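PDB 3GK6: integron cassette protein VCH_CASS2 from Vibrio cholerae, which is of unknown cellular function but probably binds cationic drug-like molecules through a barrel module of the integron-associated effector-binding family. Local coordinates for residues V36-N41 with N79-F84; G75-Y80 with F88-C93; H146-T151 with I165-R170; N54-F59 with S71-L76. All blocks are in the same frame, centred on the assembly; numbering follows the deposited sequence.

Contact 1. Residues V36-N41 with N79-F84; sequences VVRTTN and NYESDF
The guanidinium of Arg-38 meets the 79-84 loop at its edge, with the backbone oxygen of Asn-79 lying in the guanidinium plane. The grip is end-on: both terminal nitrogens reach that one oxygen, Arg-38 NH1 at 2.9 Å from Asn-79 O and Arg-38 NH2 at 3.1 Å from it. NH2 arrives almost in line with the C=O bond, whereas NH1 comes in more from the flank. The other flat group close by, the side-chain amide of Asn-79, is turned 44° against the guanidinium and has its ND2 bonded to Asp-89; Asn-79 CB is the part of that side chain next to NH1. Beside NH2, the methylene CB of Glu-81 lies 3.6 Å from Arg-38 NH2; the Glu-81 carboxylate itself bonds to the backbone N of Ala-87. Arg-38 can span the gap because its chain runs extended from CG to NE, with CG opposite the backbone N (chi1 -169°). This ties the end of strand 18-39 to the loop of the hairpin formed by strands 73-78 and 88-94, at the surface of the antiparallel barrel. NH1 also makes a salt bridge with OD1 of Asp-89, on strand 88-94, which lies between strands 18-39 and 73-78 in the sheet; held by both oxygens, the guanidinium is fixed in its rotation. Farther along, a water takes over the bridging. It accepts from Thr-40 OG1 at 2.7 Å and from Asn-41 N, at the start of the short helix 41-45, and donates to Phe-84 O at 3.1 Å. Asn-41 CB approaches the same carbonyl, 4.0 Å from Phe-84 O.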
# COMPACT_ATOMS: atom_id res chain seq x y z
N VAL A 36 -6.92 -5.24 8.25
CA VAL A 36 -6.27 -6.17 7.34
C VAL A 36 -7.29 -7.08 6.69
O VAL A 36 -8.28 -7.48 7.31
CB VAL A 36 -5.23 -7.06 8.07
CG1 VAL A 36 -5.89 -7.85 9.18
CG2 VAL A 36 -4.56 -8.00 7.08
N VAL A 37 -7.06 -7.40 5.42
CA VAL A 37 -7.76 -8.50 4.80
C VAL A 37 -6.74 -9.30 4.00
O VAL A 37 -5.73 -8.77 3.55
CB VAL A 37 -8.93 -8.03 3.91
CG1 VAL A 37 -8.41 -7.37 2.65
CG2 VAL A 37 -9.83 -9.20 3.57
N ARG A 38 -7.00 -10.59 3.83
CA ARG A 38 -6.12 -11.41 3.02
C ARG A 38 -6.76 -11.65 1.67
O ARG A 38 -7.95 -11.97 1.57
CB ARG A 38 -5.80 -12.73 3.72
CG ARG A 38 -4.70 -13.52 3.05
CD ARG A 38 -4.01 -14.45 4.05
NE ARG A 38 -2.87 -15.13 3.44
CZ ARG A 38 -1.65 -14.61 3.36
NH1 ARG A 38 -1.40 -13.40 3.84
NH2 ARG A 38 -0.68 -15.31 2.79
N THR A 39 -5.97 -11.50 0.61
CA THR A 39 -6.54 -11.66 -0.72
C THR A 39 -5.49 -12.15 -1.70
O THR A 39 -4.37 -12.48 -1.32
CB THR A 39 -7.17 -10.33 -1.20
OG1 THR A 39 -8.00 -10.57 -2.35
CG2 THR A 39 -6.08 -9.31 -1.54
N THR A 40 -5.88 -12.20 -2.97
CA THR A 40 -4.98 -12.60 -4.04
C THR A 40 -5.20 -11.65 -5.21
O THR A 40 -6.24 -10.98 -5.30
CB THR A 40 -5.26 -14.05 -4.48
OG1 THR A 40 -4.11 -14.60 -5.13
CG2 THR A 40 -6.43 -14.10 -5.43
N ASN A 41 -4.23 -11.58 -6.12
CA ASN A 41 -4.37 -10.74 -7.30
C ASN A 41 -5.59 -11.16 -8.12
O ASN A 41 -6.33 -10.31 -8.62
CB ASN A 41 -3.11 -10.76 -8.16
CG ASN A 41 -3.26 -9.96 -9.44
OD1 ASN A 41 -3.36 -10.53 -10.53
ND2 ASN A 41 -3.29 -8.64 -9.32
N ASN A 79 3.06 -10.19 4.41
CA ASN A 79 2.77 -11.61 4.67
C ASN A 79 2.47 -12.38 3.39
O ASN A 79 1.45 -13.06 3.28
CB ASN A 79 1.62 -11.75 5.66
CG ASN A 79 1.92 -11.10 7.00
OD1 ASN A 79 3.07 -11.09 7.46
ND2 ASN A 79 0.89 -10.55 7.64
N TYR A 80 3.36 -12.26 2.42
CA TYR A 80 3.16 -12.90 1.12
C TYR A 80 3.25 -14.41 1.24
O TYR A 80 4.25 -14.93 1.71
CB TYR A 80 4.21 -12.42 0.13
CG TYR A 80 3.98 -11.03 -0.44
CD1 TYR A 80 3.16 -10.84 -1.55
CD2 TYR A 80 4.62 -9.92 0.10
CE1 TYR A 80 2.95 -9.58 -2.09
CE2 TYR A 80 4.41 -8.63 -0.44
CZ TYR A 80 3.58 -8.49 -1.54
OH TYR A 80 3.37 -7.25 -2.10
N GLU A 81 2.20 -15.10 0.80
CA GLU A 81 2.21 -16.55 0.76
C GLU A 81 3.41 -17.02 -0.04
O GLU A 81 4.10 -17.95 0.36
CB GLU A 81 0.92 -17.08 0.13
CG GLU A 81 0.76 -18.61 0.20
CD GLU A 81 -0.35 -19.13 -0.71
OE1 GLU A 81 -0.97 -18.31 -1.43
OE2 GLU A 81 -0.61 -20.35 -0.70
N SER A 82 3.67 -16.36 -1.16
CA SER A 82 4.73 -16.77 -2.07
C SER A 82 5.29 -15.58 -2.83
O SER A 82 6.13 -14.83 -2.31
CB SER A 82 4.18 -17.79 -3.06
OG SER A 82 2.91 -17.37 -3.52
N ASP A 83 4.83 -15.41 -4.06
CA ASP A 83 5.20 -14.25 -4.87
C ASP A 83 3.93 -13.53 -5.31
O ASP A 83 2.91 -13.58 -4.62
CB ASP A 83 6.04 -14.68 -6.08
CG ASP A 83 5.29 -15.62 -7.01
OD1 ASP A 83 4.10 -15.91 -6.74
OD2 ASP A 83 5.88 -16.06 -8.01
N PHE A 84 3.97 -12.87 -6.46
CA PHE A 84 2.82 -12.09 -6.92
C PHE A 84 1.61 -12.96 -7.30
O PHE A 84 0.50 -12.46 -7.47
CB PHE A 84 3.22 -11.16 -8.07
CG PHE A 84 3.64 -11.89 -9.32
CD1 PHE A 84 2.70 -12.25 -10.28
CD2 PHE A 84 4.97 -12.20 -9.55
CE1 PHE A 84 3.08 -12.91 -11.43
CE2 PHE A 84 5.35 -12.86 -10.70
CZ PHE A 84 4.41 -13.22 -11.64
O HOH W 1 -2.02 -13.13 -5.87

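Contact 2. Residues G75-Y80 with F88-C93; sequences GLYTNY and FDVIAC
Leu-76 and Ile-91 sit opposite each other in the beta hairpin of strands 73-78 and 88-94, two neighbouring antiparallel strands of the barrel. The backbones are joined at two hydrogen-bonded pairs, Leu-76 with Ile-91 and Thr-78 with Asp-89, each bonded in both directions; Leu-76 N to Ile-91 O measures 2.8 Å. Between them Tyr-77 and Val-90 form a non-hydrogen-bonded pair, where the C-H of Val-90 CA points at Leu-76 O, 3.1 Å from CA.

A polar clasp closes the loop end. Asn-79 ND2 donates to Asp-89 OD2 at 2.6 Å, nearly straight (173°), on the anti side of the carboxylate and somewhat out of its plane, which stands almost perpendicular to the amide.

Tyr-77, Tyr-80 and Phe-88 form an aromatic cluster, Phe-88 meeting both tyrosine rings obliquely. Phe-88 CG is wedged between its own N and carbonyl carbon (chi1 48°), which lays the ring beside Tyr-77, with Phe-88 CE1 3.7 Å from Tyr-77 CD1. Phe-88 CB packs 3.6 Å from Tyr-80 CD1. Val-90 CG1 makes a CH-pi contact over the Tyr-77 face. Tyr-77 OH bonds to Glu-155, and its side chain is near a bound polyether, consistent with a ligand pocket here.

Apolar contacts hold the face bearing Leu-76 and Ile-91: Thr-78 CG2 meets Ile-91 CD1, and Leu-76 CD1 rests 3.8 Å from Cys-93 SG.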
# COMPACT_ATOMS: atom_id res chain seq x y z
N GLY A 75 -1.29 1.89 2.39
CA GLY A 75 -1.79 0.58 2.05
C GLY A 75 -0.62 -0.39 2.09
O GLY A 75 0.23 -0.38 1.20
N LEU A 76 -0.53 -1.20 3.14
CA LEU A 76 0.52 -2.21 3.22
C LEU A 76 0.18 -3.50 2.48
O LEU A 76 -0.95 -3.99 2.54
CB LEU A 76 0.81 -2.57 4.68
CG LEU A 76 1.95 -1.91 5.43
CD1 LEU A 76 1.95 -0.39 5.26
CD2 LEU A 76 1.86 -2.33 6.89
N TYR A 77 1.19 -4.06 1.82
CA TYR A 77 1.11 -5.38 1.23
C TYR A 77 2.22 -6.22 1.85
O TYR A 77 3.40 -5.88 1.74
CB TYR A 77 1.25 -5.29 -0.28
CG TYR A 77 0.12 -4.50 -0.92
CD1 TYR A 77 -0.96 -5.15 -1.51
CD2 TYR A 77 0.12 -3.10 -0.89
CE1 TYR A 77 -1.99 -4.44 -2.08
CE2 TYR A 77 -0.92 -2.37 -1.46
CZ TYR A 77 -1.97 -3.05 -2.06
OH TYR A 77 -3.00 -2.35 -2.63
N THR A 78 1.84 -7.31 2.51
CA THR A 78 2.78 -8.02 3.37
C THR A 78 2.31 -9.45 3.61
O THR A 78 1.28 -9.87 3.06
CB THR A 78 2.94 -7.25 4.72
OG1 THR A 78 4.02 -7.80 5.48
CG2 THR A 78 1.64 -7.32 5.52
N ASN A 79 3.06 -10.19 4.41
CA ASN A 79 2.77 -11.61 4.67
C ASN A 79 2.47 -12.38 3.39
O ASN A 79 1.45 -13.06 3.28
CB ASN A 79 1.62 -11.75 5.66
CG ASN A 79 1.92 -11.10 7.00
OD1 ASN A 79 3.07 -11.09 7.46
ND2 ASN A 79 0.89 -10.55 7.64
N TYR A 80 3.36 -12.26 2.42
CA TYR A 80 3.16 -12.90 1.12
C TYR A 80 3.25 -14.41 1.24
O TYR A 80 4.25 -14.93 1.71
CB TYR A 80 4.21 -12.42 0.13
CG TYR A 80 3.98 -11.03 -0.44
CD1 TYR A 80 3.16 -10.84 -1.55
CD2 TYR A 80 4.62 -9.92 0.10
CE1 TYR A 80 2.95 -9.58 -2.09
CE2 TYR A 80 4.41 -8.63 -0.44
CZ TYR A 80 3.58 -8.49 -1.54
OH TYR A 80 3.37 -7.25 -2.10
N PHE A 88 -1.64 -12.55 -0.08
CA PHE A 88 -0.92 -11.56 0.70
C PHE A 88 -1.93 -10.81 1.54
O PHE A 88 -3.13 -10.80 1.22
CB PHE A 88 -0.16 -10.59 -0.21
CG PHE A 88 -0.99 -10.04 -1.35
CD1 PHE A 88 -1.81 -8.94 -1.16
CD2 PHE A 88 -0.97 -10.66 -2.60
CE1 PHE A 88 -2.58 -8.45 -2.22
CE2 PHE A 88 -1.75 -10.17 -3.65
CZ PHE A 88 -2.55 -9.07 -3.46
N ASP A 89 -1.46 -10.20 2.62
CA ASP A 89 -2.31 -9.35 3.44
C ASP A 89 -2.25 -7.94 2.88
O ASP A 89 -1.18 -7.47 2.50
CB ASP A 89 -1.82 -9.30 4.88
CG ASP A 89 -2.12 -10.57 5.64
OD1 ASP A 89 -3.00 -11.32 5.20
OD2 ASP A 89 -1.46 -10.80 6.67
N VAL A 90 -3.40 -7.28 2.84
CA VAL A 90 -3.47 -5.86 2.54
C VAL A 90 -3.94 -5.15 3.80
O VAL A 90 -4.89 -5.59 4.45
CB VAL A 90 -4.45 -5.58 1.38
CG1 VAL A 90 -4.42 -4.09 1.00
CG2 VAL A 90 -4.10 -6.45 0.18
N ILE A 91 -3.26 -4.07 4.16
CA ILE A 91 -3.60 -3.35 5.38
C ILE A 91 -3.80 -1.86 5.11
O ILE A 91 -2.87 -1.17 4.70
CB ILE A 91 -2.52 -3.53 6.48
CG1 ILE A 91 -2.07 -4.99 6.57
CG2 ILE A 91 -3.04 -3.01 7.81
CD1 ILE A 91 -1.07 -5.29 7.69
N ALA A 92 -5.02 -1.40 5.35
CA ALA A 92 -5.36 0.02 5.26
C ALA A 92 -5.09 0.60 6.64
O ALA A 92 -5.73 0.23 7.63
CB ALA A 92 -6.82 0.20 4.86
N CYS A 93 -4.12 1.50 6.72
CA CYS A 93 -3.59 1.83 8.03
C CYS A 93 -3.00 3.22 8.10
O CYS A 93 -2.89 3.91 7.09
CB CYS A 93 -2.53 0.79 8.42
SG CYS A 93 -1.16 0.65 7.22

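Contact 3. Residues H146-T151 with I165-R170; sequences HKRAYT and ISIAVR
Arg-170, the last residue, folds its side chain over the backbone of Lys-147 and Arg-148. Arg-170 CB lies 3.9 Å from Lys-147 O, and Arg-170 CG comes to 3.7 Å from Arg-148 O while also touching Ala-149 CA. CD stays beside Arg-148 O. A bend at chi3 (-80°) then swings NE over that carbonyl, so that Arg-148 O sits over one face of the guanidinium. At the tip, Arg-170 NH2 reaches 3.6 Å from Lys-147 CB, which lies at the guanidinium edge, in its plane. The root of the chain is pinned by Arg-170 N, which donates to Lys-147 O at 2.9 Å, head-on to the carbonyl.

A second backbone bond, from Ala-149 N to Ala-168 O, is straight at the hydrogen, but its donor stands 41° out of the carbonyl plane. Ala-168 O also receives a bond from a water that accepts from Tyr-150 N, so two groups share the oxygen. Another water joins Lys-147 N to Arg-170 O. Behind these bonds Arg-148 covers Ile-167, whose CG2 is 3.5 Å from Arg-148 NE. Beyond NE the guanidinium has Tyr-150 CE1 over the centre of one face, and forms a salt bridge with Asp-153. Thr-151 OG1 is only 3.2 Å from Ala-168 CB.

The pattern is a single beta bridge, Arg-148 with Val-169, rather than a ladder: it clips the C-terminal end of barrel strand 162-168 to the loop that leads into the adjacent antiparallel strand 152-156.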
# COMPACT_ATOMS: atom_id res chain seq x y z
N HIS A 146 16.53 -5.10 -10.44
CA HIS A 146 16.18 -5.45 -9.07
C HIS A 146 15.20 -6.60 -8.96
O HIS A 146 14.42 -6.86 -9.87
CB HIS A 146 15.67 -4.21 -8.34
CG HIS A 146 16.68 -3.11 -8.25
ND1 HIS A 146 17.85 -3.24 -7.53
CD2 HIS A 146 16.71 -1.88 -8.80
CE1 HIS A 146 18.55 -2.13 -7.64
NE2 HIS A 146 17.89 -1.29 -8.41
N LYS A 147 15.26 -7.29 -7.83
CA LYS A 147 14.34 -8.38 -7.53
C LYS A 147 13.52 -8.05 -6.30
O LYS A 147 14.05 -7.51 -5.31
CB LYS A 147 15.11 -9.68 -7.30
CG LYS A 147 15.99 -10.09 -8.46
CD LYS A 147 15.18 -10.29 -9.73
CE LYS A 147 16.10 -10.53 -10.92
NZ LYS A 147 17.15 -11.54 -10.61
N ARG A 148 12.24 -8.38 -6.34
CA ARG A 148 11.35 -8.09 -5.22
C ARG A 148 11.64 -8.96 -4.02
O ARG A 148 11.96 -10.15 -4.15
CB ARG A 148 9.89 -8.21 -5.64
CG ARG A 148 9.46 -7.08 -6.54
CD ARG A 148 8.00 -7.16 -6.84
NE ARG A 148 7.17 -6.96 -5.66
CZ ARG A 148 5.85 -7.12 -5.69
NH1 ARG A 148 5.27 -7.49 -6.82
NH2 ARG A 148 5.12 -6.94 -4.60
N ALA A 149 11.54 -8.37 -2.83
CA ALA A 149 11.81 -9.09 -1.60
C ALA A 149 10.57 -9.83 -1.08
O ALA A 149 10.69 -10.79 -0.32
CB ALA A 149 12.36 -8.14 -0.55
N TYR A 150 9.39 -9.37 -1.49
CA TYR A 150 8.13 -9.93 -1.01
C TYR A 150 8.12 -10.02 0.51
O TYR A 150 7.77 -11.05 1.11
CB TYR A 150 7.84 -11.30 -1.65
CG TYR A 150 7.59 -11.23 -3.14
CD1 TYR A 150 6.41 -10.66 -3.64
CD2 TYR A 150 8.51 -11.72 -4.04
CE1 TYR A 150 6.18 -10.58 -5.00
CE2 TYR A 150 8.28 -11.66 -5.40
CZ TYR A 150 7.12 -11.09 -5.87
OH TYR A 150 6.90 -11.03 -7.23
N THR A 151 8.51 -8.91 1.13
CA THR A 151 8.48 -8.75 2.57
C THR A 151 7.30 -7.83 2.90
O THR A 151 6.20 -8.30 3.18
CB THR A 151 9.77 -8.09 3.07
OG1 THR A 151 10.17 -7.08 2.14
CG2 THR A 151 10.88 -9.11 3.16
N ILE A 165 4.34 4.35 -4.33
CA ILE A 165 4.39 2.93 -4.04
C ILE A 165 5.86 2.56 -3.87
O ILE A 165 6.68 2.78 -4.77
CB ILE A 165 3.80 2.10 -5.18
CG1 ILE A 165 2.30 2.43 -5.34
CG2 ILE A 165 4.00 0.60 -4.89
CD1 ILE A 165 1.64 1.77 -6.55
N SER A 166 6.16 1.99 -2.71
CA SER A 166 7.52 1.61 -2.35
C SER A 166 7.58 0.09 -2.32
O SER A 166 6.86 -0.55 -1.56
CB SER A 166 7.90 2.18 -0.97
OG SER A 166 8.02 3.60 -0.99
N ILE A 167 8.42 -0.48 -3.18
CA ILE A 167 8.55 -1.91 -3.30
C ILE A 167 9.87 -2.36 -2.67
O ILE A 167 10.94 -1.88 -3.06
CB ILE A 167 8.57 -2.33 -4.77
CG1 ILE A 167 7.30 -1.82 -5.48
CG2 ILE A 167 8.67 -3.85 -4.89
CD1 ILE A 167 6.01 -2.39 -4.91
N ALA A 168 9.79 -3.26 -1.70
CA ALA A 168 10.99 -3.81 -1.07
C ALA A 168 11.78 -4.65 -2.07
O ALA A 168 11.21 -5.53 -2.72
CB ALA A 168 10.62 -4.64 0.14
N VAL A 169 13.08 -4.38 -2.19
CA VAL A 169 13.92 -5.14 -3.10
C VAL A 169 15.13 -5.77 -2.41
O VAL A 169 15.62 -5.25 -1.41
CB VAL A 169 14.38 -4.31 -4.33
CG1 VAL A 169 13.17 -3.84 -5.13
CG2 VAL A 169 15.24 -3.13 -3.90
N ARG A 170 15.58 -6.90 -2.94
CA ARG A 170 16.72 -7.64 -2.40
C ARG A 170 18.03 -6.97 -2.79
O ARG A 170 18.04 -6.06 -3.62
CB ARG A 170 16.68 -9.09 -2.90
CG ARG A 170 15.35 -9.79 -2.63
CD ARG A 170 15.40 -11.29 -2.90
NE ARG A 170 15.28 -11.61 -4.32
CZ ARG A 170 14.97 -12.81 -4.79
NH1 ARG A 170 14.73 -13.81 -3.95
NH2 ARG A 170 14.89 -13.02 -6.10
OXT ARG A 170 19.10 -7.33 -2.30
O HOH W 2 17.28 -6.26 -6.17
O HOH W 3 8.68 -6.67 -2.64

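Contact 4. Residues N54-F59 with S71-L76; sequences NLWEKF and SKVYGL
Helix 52-62 packs against barrel strand 73-78 through two aromatic residues, Trp-56 and Phe-59, which reach over to Val-73 and the backbone just after it. The short segments run roughly antiparallel (150°), and their axes stay 11.6 Å apart, a gap bridged by the large rings. Trp-56 works edge-first. Its six-membered ring slides past Val-73 in the opposite direction, with Trp-56 CZ3 3.7 Å from Val-73 CG1. The same methyl is met from the helix by Phe-59 CZ, at 4.1 Å from Val-73 CG1, so one branch of the valine is held by both rings. Phe-59 CG lies opposite its backbone N (chi1 -177°), which sends the ring out from the helix toward the strand. The two aromatics also touch each other: Trp-56 CZ3 lies over one face of the Phe-59 ring, offset toward its rim. Trp-56 packs on Ala-92 of the next strand as well, and meets the ring of Tyr-157 edge-to-face. A bound polyether close to the indole suggests that this residue borders the probable ligand pocket. Farther along the rim, Trp-56 CH2 comes within 3.3 Å of Tyr-74 O, and Trp-56 CZ2 ends 3.9 Å from Gly-75 CA, where no side chain intervenes.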
# COMPACT_ATOMS: atom_id res chain seq x y z
N ASN A 54 -13.55 -2.76 -0.36
CA ASN A 54 -14.32 -2.85 0.88
C ASN A 54 -13.47 -2.57 2.11
O ASN A 54 -13.93 -1.95 3.08
CB ASN A 54 -14.99 -4.22 0.98
CG ASN A 54 -16.07 -4.40 -0.05
OD1 ASN A 54 -16.81 -3.46 -0.35
ND2 ASN A 54 -16.17 -5.61 -0.60
N LEU A 55 -12.22 -3.01 2.08
CA LEU A 55 -11.27 -2.71 3.15
C LEU A 55 -11.16 -1.20 3.36
O LEU A 55 -11.25 -0.72 4.49
CB LEU A 55 -9.91 -3.31 2.83
CG LEU A 55 -8.80 -3.09 3.87
CD1 LEU A 55 -9.09 -3.87 5.15
CD2 LEU A 55 -7.46 -3.48 3.28
N TRP A 56 -11.00 -0.44 2.28
CA TRP A 56 -10.92 1.01 2.41
C TRP A 56 -12.21 1.68 2.88
O TRP A 56 -12.17 2.65 3.63
CB TRP A 56 -10.35 1.67 1.14
CG TRP A 56 -8.88 1.45 1.06
CD1 TRP A 56 -8.22 0.52 0.30
CD2 TRP A 56 -7.88 2.12 1.83
NE1 TRP A 56 -6.86 0.60 0.53
CE2 TRP A 56 -6.63 1.57 1.46
CE3 TRP A 56 -7.92 3.15 2.78
CZ2 TRP A 56 -5.42 2.02 2.02
CZ3 TRP A 56 -6.71 3.59 3.33
CH2 TRP A 56 -5.49 3.02 2.94
N GLU A 57 -13.36 1.16 2.45
CA GLU A 57 -14.64 1.68 2.94
C GLU A 57 -14.75 1.50 4.46
O GLU A 57 -15.20 2.40 5.17
CB GLU A 57 -15.81 1.00 2.22
CG GLU A 57 -16.97 1.94 1.96
CD GLU A 57 -16.56 3.13 1.11
OE1 GLU A 57 -15.90 2.91 0.07
OE2 GLU A 57 -16.90 4.28 1.47
N LYS A 58 -14.30 0.35 4.96
CA LYS A 58 -14.25 0.13 6.40
C LYS A 58 -13.32 1.12 7.10
O LYS A 58 -13.62 1.61 8.18
CB LYS A 58 -13.81 -1.29 6.73
CG LYS A 58 -14.05 -1.66 8.18
CD LYS A 58 -13.03 -2.63 8.71
CE LYS A 58 -13.46 -4.06 8.53
NZ LYS A 58 -13.19 -4.81 9.80
N PHE A 59 -12.17 1.39 6.48
CA PHE A 59 -11.21 2.36 7.00
C PHE A 59 -11.85 3.76 7.04
O PHE A 59 -11.77 4.45 8.06
CB PHE A 59 -9.92 2.36 6.17
CG PHE A 59 -8.86 3.29 6.68
CD1 PHE A 59 -7.86 2.84 7.52
CD2 PHE A 59 -8.85 4.63 6.31
CE1 PHE A 59 -6.88 3.70 8.00
CE2 PHE A 59 -7.88 5.49 6.78
CZ PHE A 59 -6.89 5.02 7.62
N SER A 71 -1.60 12.76 10.32
CA SER A 71 -1.67 11.33 10.09
C SER A 71 -1.18 10.99 8.68
O SER A 71 -1.56 11.63 7.71
CB SER A 71 -3.11 10.82 10.26
OG SER A 71 -3.53 10.90 11.61
N LYS A 72 -0.31 9.99 8.58
CA LYS A 72 0.06 9.46 7.28
C LYS A 72 -0.69 8.16 7.03
O LYS A 72 -0.76 7.29 7.91
CB LYS A 72 1.56 9.23 7.19
CG LYS A 72 2.35 10.54 7.30
CD LYS A 72 3.84 10.33 7.09
CE LYS A 72 4.57 11.67 7.14
NZ LYS A 72 6.02 11.50 6.89
N VAL A 73 -1.23 8.03 5.83
CA VAL A 73 -2.06 6.88 5.49
C VAL A 73 -1.39 5.99 4.45
O VAL A 73 -0.81 6.49 3.48
CB VAL A 73 -3.45 7.34 5.01
CG1 VAL A 73 -4.31 6.13 4.64
CG2 VAL A 73 -4.13 8.16 6.12
N TYR A 74 -1.48 4.69 4.66
CA TYR A 74 -0.76 3.71 3.86
C TYR A 74 -1.65 2.53 3.49
O TYR A 74 -2.61 2.21 4.21
CB TYR A 74 0.40 3.12 4.66
CG TYR A 74 1.44 4.11 5.10
CD1 TYR A 74 2.55 4.39 4.30
CD2 TYR A 74 1.33 4.76 6.32
CE1 TYR A 74 3.51 5.30 4.72
CE2 TYR A 74 2.29 5.67 6.75
CZ TYR A 74 3.37 5.93 5.94
OH TYR A 74 4.32 6.83 6.35
N GLY A 75 -1.29 1.89 2.39
CA GLY A 75 -1.79 0.58 2.05
C GLY A 75 -0.62 -0.39 2.09
O GLY A 75 0.23 -0.38 1.20
N LEU A 76 -0.53 -1.20 3.14
CA LEU A 76 0.52 -2.21 3.22
C LEU A 76 0.18 -3.50 2.48
O LEU A 76 -0.95 -3.99 2.54
CB LEU A 76 0.81 -2.57 4.68
CG LEU A 76 1.95 -1.91 5.43
CD1 LEU A 76 1.95 -0.39 5.26
CD2 LEU A 76 1.86 -2.33 6.89

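Contacts 2 and 4 are the buried ones and share strand 73-78: contact 2 zips it to its hairpin partner with main-chain bonds, while contact 4 lays a helix on it with no hydrogen bond, mainly through aromatic and aliphatic carbon. Contact 1 lies at the surface and leans on one charged side chain and a water; its Arg-38 reaches Asp-89 of contact 2, and the two share Asn-79 and Tyr-80. Contact 3 is partly buried and mixes backbone bonds, waters and arginine packing. It meets the hairpin end through Tyr-80 and Tyr-150, but lies across the chain's centre from contact 4, their centres about 21 Å apart. All four reach the same antiparallel barrel.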